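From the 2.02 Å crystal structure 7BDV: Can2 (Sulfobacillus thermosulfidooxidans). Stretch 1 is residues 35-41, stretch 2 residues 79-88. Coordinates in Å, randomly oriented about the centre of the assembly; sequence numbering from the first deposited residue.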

# COMPACT_ATOMS: atom_id res chain seq x y z
N GLN A 35 0.98 33.46 11.04
CA GLN A 35 2.15 34.25 11.53
C GLN A 35 3.17 33.30 12.14
O GLN A 35 4.38 33.49 11.91
CB GLN A 35 1.65 35.30 12.51
CG GLN A 35 0.61 36.20 11.87
CD GLN A 35 0.24 37.32 12.79
OE1 GLN A 35 -0.92 37.47 13.17
NE2 GLN A 35 1.25 38.09 13.19
N ARG A 36 2.68 32.28 12.84
CA ARG A 36 3.47 31.29 13.60
C ARG A 36 2.84 29.91 13.42
O ARG A 36 1.61 29.81 13.51
CB ARG A 36 3.49 31.68 15.07
CG ARG A 36 4.58 31.02 15.89
CD ARG A 36 4.72 31.55 17.31
NE ARG A 36 3.59 32.40 17.65
CZ ARG A 36 3.57 33.73 17.62
NH1 ARG A 36 4.64 34.42 17.27
NH2 ARG A 36 2.45 34.36 17.91
N VAL A 37 3.65 28.89 13.21
CA VAL A 37 3.23 27.46 13.26
C VAL A 37 3.98 26.77 14.41
O VAL A 37 5.21 26.90 14.47
CB VAL A 37 3.52 26.77 11.92
CG1 VAL A 37 3.21 25.27 11.97
CG2 VAL A 37 2.80 27.45 10.78
N ILE A 38 3.25 26.12 15.32
CA ILE A 38 3.80 25.20 16.36
C ILE A 38 3.60 23.77 15.85
O ILE A 38 2.42 23.34 15.73
CB ILE A 38 3.18 25.45 17.74
CG1 ILE A 38 3.51 26.87 18.22
CG2 ILE A 38 3.67 24.44 18.78
CD1 ILE A 38 2.72 27.30 19.40
N LEU A 39 4.70 23.07 15.57
CA LEU A 39 4.69 21.65 15.11
C LEU A 39 4.93 20.74 16.34
O LEU A 39 5.99 20.83 16.97
CB LEU A 39 5.78 21.44 14.06
CG LEU A 39 5.74 22.36 12.84
CD1 LEU A 39 6.93 22.08 11.93
CD2 LEU A 39 4.44 22.19 12.07
N LEU A 40 3.94 19.93 16.69
CA LEU A 40 4.07 18.86 17.70
C LEU A 40 4.56 17.60 17.00
O LEU A 40 3.73 16.95 16.33
CB LEU A 40 2.72 18.66 18.38
CG LEU A 40 2.42 19.53 19.59
CD1 LEU A 40 2.86 20.96 19.41
CD2 LEU A 40 0.94 19.48 19.93
N TYR A 41 5.85 17.28 17.12
CA TYR A 41 6.45 16.06 16.51
C TYR A 41 6.71 15.04 17.62
O TYR A 41 6.62 15.39 18.80
CB TYR A 41 7.71 16.39 15.71
CG TYR A 41 8.91 16.77 16.54
CD1 TYR A 41 9.13 18.08 16.93
CD2 TYR A 41 9.83 15.81 16.92
CE1 TYR A 41 10.23 18.42 17.71
CE2 TYR A 41 10.93 16.13 17.70
CZ TYR A 41 11.13 17.44 18.10
OH TYR A 41 12.21 17.76 18.86
N ILE A 79 1.46 20.13 27.72
CA ILE A 79 2.18 20.87 26.64
C ILE A 79 1.21 21.86 25.97
O ILE A 79 1.62 23.00 25.68
CB ILE A 79 2.83 19.91 25.63
CG1 ILE A 79 3.90 19.04 26.30
CG2 ILE A 79 3.38 20.67 24.43
N CYS A 80 -0.04 21.45 25.73
CA CYS A 80 -1.08 22.31 25.12
C CYS A 80 -1.43 23.46 26.08
O CYS A 80 -1.53 24.61 25.62
CB CYS A 80 -2.29 21.51 24.68
SG CYS A 80 -1.94 20.48 23.23
N ASP A 81 -1.59 23.17 27.37
CA ASP A 81 -1.74 24.19 28.44
C ASP A 81 -0.59 25.21 28.33
O ASP A 81 -0.89 26.41 28.30
CB ASP A 81 -1.81 23.56 29.84
CG ASP A 81 -3.16 22.93 30.18
OD1 ASP A 81 -4.13 23.18 29.45
OD2 ASP A 81 -3.23 22.20 31.20
N GLU A 82 0.66 24.77 28.23
CA GLU A 82 1.85 25.67 28.15
C GLU A 82 1.75 26.54 26.89
O GLU A 82 2.02 27.74 27.00
CB GLU A 82 3.16 24.90 28.20
CG GLU A 82 3.49 24.35 29.58
CD GLU A 82 4.55 23.25 29.64
OE1 GLU A 82 5.29 23.05 28.62
OE2 GLU A 82 4.63 22.58 30.71
N ILE A 83 1.35 25.95 25.75
CA ILE A 83 1.25 26.64 24.43
C ILE A 83 0.20 27.76 24.52
O ILE A 83 0.45 28.87 23.94
CB ILE A 83 0.91 25.65 23.29
CG1 ILE A 83 2.10 24.78 22.88
CG2 ILE A 83 0.35 26.38 22.07
CD1 ILE A 83 1.70 23.58 22.05
N LEU A 84 -0.93 27.47 25.16
CA LEU A 84 -2.09 28.39 25.29
C LEU A 84 -1.78 29.52 26.29
O LEU A 84 -2.37 30.60 26.14
CB LEU A 84 -3.32 27.58 25.69
CG LEU A 84 -3.92 26.75 24.56
CD1 LEU A 84 -4.97 25.77 25.07
CD2 LEU A 84 -4.53 27.64 23.49
N GLU A 85 -0.93 29.28 27.27
CA GLU A 85 -0.42 30.32 28.22
C GLU A 85 0.42 31.34 27.43
O GLU A 85 0.15 32.55 27.56
CB GLU A 85 0.36 29.68 29.37
CG GLU A 85 1.24 30.63 30.18
CD GLU A 85 2.73 30.51 29.91
OE2 GLU A 85 3.44 31.54 29.96
N GLN A 86 1.35 30.85 26.59
CA GLN A 86 2.31 31.71 25.83
C GLN A 86 1.66 32.33 24.59
O GLN A 86 2.03 33.46 24.22
CB GLN A 86 3.54 30.90 25.40
CG GLN A 86 4.71 31.80 25.03
CD GLN A 86 5.91 31.03 24.56
OE1 GLN A 86 6.01 29.82 24.75
NE2 GLN A 86 6.84 31.74 23.95
N PHE A 87 0.74 31.61 23.94
CA PHE A 87 0.01 32.06 22.72
C PHE A 87 -1.48 31.82 22.93
O PHE A 87 -2.01 30.79 22.51
CB PHE A 87 0.52 31.34 21.48
CG PHE A 87 2.02 31.33 21.31
CD1 PHE A 87 2.69 32.47 20.89
CD2 PHE A 87 2.76 30.20 21.61
CE1 PHE A 87 4.07 32.47 20.74
CE2 PHE A 87 4.14 30.21 21.47
CZ PHE A 87 4.79 31.33 21.02
N PRO A 88 -2.18 32.75 23.62
CA PRO A 88 -3.61 32.57 23.91
C PRO A 88 -4.53 32.59 22.68
O PRO A 88 -5.63 32.10 22.79
CB PRO A 88 -3.92 33.74 24.86
CG PRO A 88 -2.88 34.78 24.49
CD PRO A 88 -1.64 33.99 24.19

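Residues 36-41 form a β-strand, and residues 79-86 are the closing part of a helix that begins earlier in the chain. Their axes run nearly antiparallel, at 170° between N-to-C directions, with a closest approach of 11.8 Å. The register follows from this: CA of Arg-36 lies 9.8 Å from CA of Phe-87, CA of Ile-38 lies 8.6 Å from CA of Ile-83, and CA of Leu-40 lies 9.4 Å from CA of Ile-79. A step of two along the strand thus matches a step of four along the helix. Within the helix, i to i+4 hydrogen bonds continue to Phe-87 N, which donates to Ile-83 O at 2.8 Å even though Phe-87 (phi/psi -131/83) has left helical geometry.

No hydrogen bond crosses between the stretches; side-chain packing makes the contact, burying 292 Å² over both sides. Strand alternation directs the CA-to-CB bonds of Arg-36, Ile-38 and Leu-40 toward the helix, while Val-37 and Leu-39 remain out of its reach. Ile-38, with chi1 m and chi2 t, extends CD1 to 3.7 Å from Ile-83 CG2 and 3.6 Å from Phe-87 CD2, so one methyl touches both Ile-83 in the helix and Phe-87 just beyond its end. Leu-40 CD1 meets Ile-83 CD1 at 3.9 Å, and its CD2 lies 4.5 Å from Cys-80 SG, a looser contact. Branched aliphatic chains suit this buried centre, filling space without polar groups that would need partners.

Towards the start of the strand, Phe-87 contributes the largest covered area, 71 Å². Its CE1 sits over one face of the Arg-36 guanidinium, 3.1 Å from NE, although the guanidinium approaches the phenyl ring obliquely. Arg-36 NE, NH1 and NH2 are hydrogen-bonded elsewhere in the structure, leaving the flat group able to pack against the aromatic ring with its polar atoms satisfied.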